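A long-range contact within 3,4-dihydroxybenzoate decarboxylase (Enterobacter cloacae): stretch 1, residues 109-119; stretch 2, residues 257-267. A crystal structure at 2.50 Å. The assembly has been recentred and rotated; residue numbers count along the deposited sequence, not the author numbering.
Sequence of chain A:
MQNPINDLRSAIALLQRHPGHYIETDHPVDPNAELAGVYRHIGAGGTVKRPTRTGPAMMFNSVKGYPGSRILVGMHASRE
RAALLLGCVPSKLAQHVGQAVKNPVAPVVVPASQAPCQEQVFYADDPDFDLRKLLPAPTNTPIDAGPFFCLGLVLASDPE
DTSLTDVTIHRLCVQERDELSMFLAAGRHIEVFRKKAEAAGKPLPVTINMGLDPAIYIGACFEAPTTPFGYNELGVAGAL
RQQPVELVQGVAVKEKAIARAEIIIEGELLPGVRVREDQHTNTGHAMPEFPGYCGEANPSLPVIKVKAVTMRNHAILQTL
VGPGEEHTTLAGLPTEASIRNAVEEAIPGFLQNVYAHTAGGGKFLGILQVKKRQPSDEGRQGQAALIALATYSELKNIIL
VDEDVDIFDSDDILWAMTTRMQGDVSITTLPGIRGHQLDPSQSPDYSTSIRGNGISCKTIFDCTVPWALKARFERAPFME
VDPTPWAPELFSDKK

Stretch 1, residues 109-119: VVPASQAPCQE
Stretch 2 (257-267) AIARAEIIIEG

Small side chains accompany a close approach of two backbones, and this contact in 3,4-dihydroxybenzoate decarboxylase illustrates the principle. At its apolar centre lies Cys 117, its CB directed toward the second stretch and its chi1 in the p well (75°). Cys 117 CB lies 3.9 Å from Ile 264 CG1 (chi1 and chi2 both m) and 4.3 Å from Ala 261 CB. Ala 259 continues the apolar surface: its CB sits 4.2 Å from CB of Ala 115 and 4.0 Å from CG2 of Val 110 (chi1 m).

The CA atoms of Ala 115 and Ala 259 approach to 4.4 Å, and those of Cys 117 and Ala 261 to 5.1 Å, the chains running in roughly the same direction here. A type I turn, Ile 258 to Ala 261, followed by Glu 262, links the end of one strand to the start of the next at Ile 263; in the first stretch, Pro 116 (-55/-28) and Cys 117 (-58/-29) form a 3-10 segment. The single hydrogen bond between the stretches runs from Cys 117 N to Ala 259 O, 3.0 Å at 158°. Pro 116, lacking an amide hydrogen, packs its CD 3.3 Å from the same Ala 259 O.

At the polar edge, Arg 260 (m, m, m, 173°) starts away but curls back, placing NH1 3.3 Å from Pro 116 CG, an oblique approach.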

# COMPACT_ATOMS: atom_id res chain seq x y z
N VAL A 109 53.07 0.94 -30.29
CA VAL A 109 54.00 -0.14 -29.94
C VAL A 109 55.43 0.39 -30.01
O VAL A 109 55.76 1.23 -30.86
CB VAL A 109 53.80 -1.35 -30.87
CG1 VAL A 109 52.36 -1.83 -30.81
CG2 VAL A 109 54.18 -1.00 -32.30
N VAL A 110 56.27 -0.08 -29.10
CA VAL A 110 57.67 0.35 -29.03
C VAL A 110 58.55 -0.87 -28.80
O VAL A 110 58.10 -1.89 -28.26
CB VAL A 110 57.91 1.39 -27.92
CG1 VAL A 110 57.05 2.63 -28.13
CG2 VAL A 110 57.66 0.78 -26.55
N PRO A 111 59.81 -0.80 -29.22
CA PRO A 111 60.73 -1.90 -28.97
C PRO A 111 61.11 -1.99 -27.50
O PRO A 111 60.92 -1.05 -26.72
CB PRO A 111 61.95 -1.56 -29.83
CG PRO A 111 61.45 -0.57 -30.84
CD PRO A 111 60.39 0.21 -30.13
N ALA A 112 61.67 -3.15 -27.13
CA ALA A 112 62.09 -3.38 -25.76
C ALA A 112 63.07 -2.33 -25.26
O ALA A 112 63.25 -2.19 -24.04
CB ALA A 112 62.71 -4.77 -25.62
N SER A 113 63.71 -1.60 -26.17
CA SER A 113 64.60 -0.52 -25.77
C SER A 113 63.88 0.51 -24.90
O SER A 113 64.48 1.09 -23.99
CB SER A 113 65.19 0.15 -27.01
OG SER A 113 65.93 1.31 -26.69
N GLN A 114 62.59 0.72 -25.14
CA GLN A 114 61.80 1.74 -24.46
C GLN A 114 60.77 1.13 -23.52
O GLN A 114 59.75 1.75 -23.21
CB GLN A 114 61.10 2.64 -25.48
CG GLN A 114 61.99 3.67 -26.16
CD GLN A 114 61.20 4.52 -27.14
OE1 GLN A 114 60.87 4.07 -28.24
NE2 GLN A 114 60.86 5.74 -26.74
N ALA A 115 61.03 -0.09 -23.04
CA ALA A 115 60.11 -0.84 -22.20
C ALA A 115 60.75 -1.06 -20.84
O ALA A 115 61.33 -2.13 -20.57
CB ALA A 115 59.74 -2.18 -22.85
N PRO A 116 60.65 -0.08 -19.94
CA PRO A 116 61.17 -0.28 -18.58
C PRO A 116 60.60 -1.50 -17.89
O PRO A 116 61.26 -2.09 -17.03
CB PRO A 116 60.76 1.01 -17.86
CG PRO A 116 60.61 2.01 -18.94
CD PRO A 116 60.09 1.27 -20.13
N CYS A 117 59.38 -1.90 -18.26
CA CYS A 117 58.77 -3.08 -17.64
C CYS A 117 59.63 -4.32 -17.84
O CYS A 117 59.61 -5.22 -16.99
CB CYS A 117 57.37 -3.30 -18.21
SG CYS A 117 57.31 -3.97 -19.88
N GLN A 118 60.41 -4.39 -18.92
CA GLN A 118 61.22 -5.56 -19.23
C GLN A 118 62.68 -5.39 -18.80
O GLN A 118 63.57 -6.00 -19.41
CB GLN A 118 61.12 -5.89 -20.72
CG GLN A 118 59.73 -6.33 -21.15
CD GLN A 118 59.66 -6.74 -22.60
OE1 GLN A 118 60.62 -6.57 -23.35
NE2 GLN A 118 58.53 -7.31 -23.00
N GLU A 119 62.94 -4.59 -17.77
CA GLU A 119 64.29 -4.50 -17.23
C GLU A 119 64.73 -5.78 -16.54
O GLU A 119 65.93 -6.03 -16.41
CB GLU A 119 64.40 -3.32 -16.27
CG GLU A 119 64.40 -1.96 -16.94
CD GLU A 119 64.21 -0.82 -15.96
OE1 GLU A 119 64.07 -1.09 -14.75
OE2 GLU A 119 64.20 0.35 -16.39
N ALA A 257 52.32 -5.96 -23.92
CA ALA A 257 52.24 -5.56 -22.52
C ALA A 257 52.46 -4.06 -22.40
O ALA A 257 52.97 -3.41 -23.32
CB ALA A 257 53.26 -6.31 -21.65
N ILE A 258 52.07 -3.51 -21.26
CA ILE A 258 52.27 -2.09 -20.99
C ILE A 258 53.76 -1.84 -20.80
O ILE A 258 54.38 -2.38 -19.88
CB ILE A 258 51.46 -1.64 -19.76
CG1 ILE A 258 49.97 -1.86 -20.00
CG2 ILE A 258 51.75 -0.19 -19.44
CD1 ILE A 258 49.41 -1.05 -21.14
N ALA A 259 54.33 -1.01 -21.67
CA ALA A 259 55.77 -0.80 -21.66
C ALA A 259 56.23 -0.11 -20.38
O ALA A 259 57.29 -0.44 -19.84
CB ALA A 259 56.19 0.01 -22.89
N ARG A 260 55.45 0.85 -19.89
CA ARG A 260 55.81 1.62 -18.71
C ARG A 260 55.36 0.97 -17.41
O ARG A 260 55.46 1.60 -16.35
CB ARG A 260 55.23 3.03 -18.80
CG ARG A 260 55.66 3.80 -20.04
CD ARG A 260 57.12 4.18 -19.98
NE ARG A 260 57.34 5.29 -19.06
CZ ARG A 260 58.54 5.74 -18.72
NH1 ARG A 260 59.63 5.17 -19.22
NH2 ARG A 260 58.66 6.76 -17.88
N ALA A 261 54.87 -0.26 -17.46
CA ALA A 261 54.34 -0.91 -16.27
C ALA A 261 55.45 -1.27 -15.29
O ALA A 261 56.64 -1.29 -15.63
CB ALA A 261 53.55 -2.16 -16.65
N GLU A 262 55.05 -1.56 -14.06
CA GLU A 262 56.00 -1.98 -13.04
C GLU A 262 56.27 -3.48 -13.12
O GLU A 262 57.43 -3.90 -13.14
CB GLU A 262 55.48 -1.61 -11.65
CG GLU A 262 55.58 -0.13 -11.32
CD GLU A 262 56.99 0.29 -10.94
OE1 GLU A 262 57.72 -0.53 -10.35
OE2 GLU A 262 57.37 1.44 -11.24
N ILE A 263 55.22 -4.29 -13.16
CA ILE A 263 55.34 -5.74 -13.21
C ILE A 263 54.43 -6.28 -14.30
O ILE A 263 53.32 -5.79 -14.49
CB ILE A 263 55.00 -6.39 -11.85
CG1 ILE A 263 55.82 -5.76 -10.73
CG2 ILE A 263 55.23 -7.89 -11.88
CD1 ILE A 263 55.60 -6.40 -9.38
N ILE A 264 54.91 -7.30 -15.01
CA ILE A 264 54.14 -7.98 -16.05
C ILE A 264 54.14 -9.47 -15.74
O ILE A 264 55.18 -10.04 -15.40
CB ILE A 264 54.72 -7.73 -17.46
CG1 ILE A 264 54.86 -6.24 -17.72
CG2 ILE A 264 53.84 -8.38 -18.51
CD1 ILE A 264 53.55 -5.51 -17.76
N ILE A 265 52.98 -10.09 -15.85
CA ILE A 265 52.85 -11.54 -15.77
C ILE A 265 52.37 -12.03 -17.13
O ILE A 265 51.26 -11.70 -17.56
CB ILE A 265 51.89 -11.98 -14.65
CG1 ILE A 265 52.35 -11.43 -13.31
CG2 ILE A 265 51.79 -13.49 -14.60
CD1 ILE A 265 51.47 -11.83 -12.15
N GLU A 266 53.21 -12.81 -17.81
CA GLU A 266 52.86 -13.39 -19.10
C GLU A 266 52.45 -14.84 -18.88
O GLU A 266 53.24 -15.65 -18.38
CB GLU A 266 54.04 -13.31 -20.07
CG GLU A 266 54.45 -11.90 -20.45
CD GLU A 266 55.59 -11.87 -21.44
OE1 GLU A 266 55.97 -12.94 -21.94
OE2 GLU A 266 56.09 -10.76 -21.74
N GLY A 267 51.21 -15.16 -19.26
CA GLY A 267 50.70 -16.50 -19.05
C GLY A 267 49.69 -16.87 -20.11
O GLY A 267 49.41 -16.10 -21.03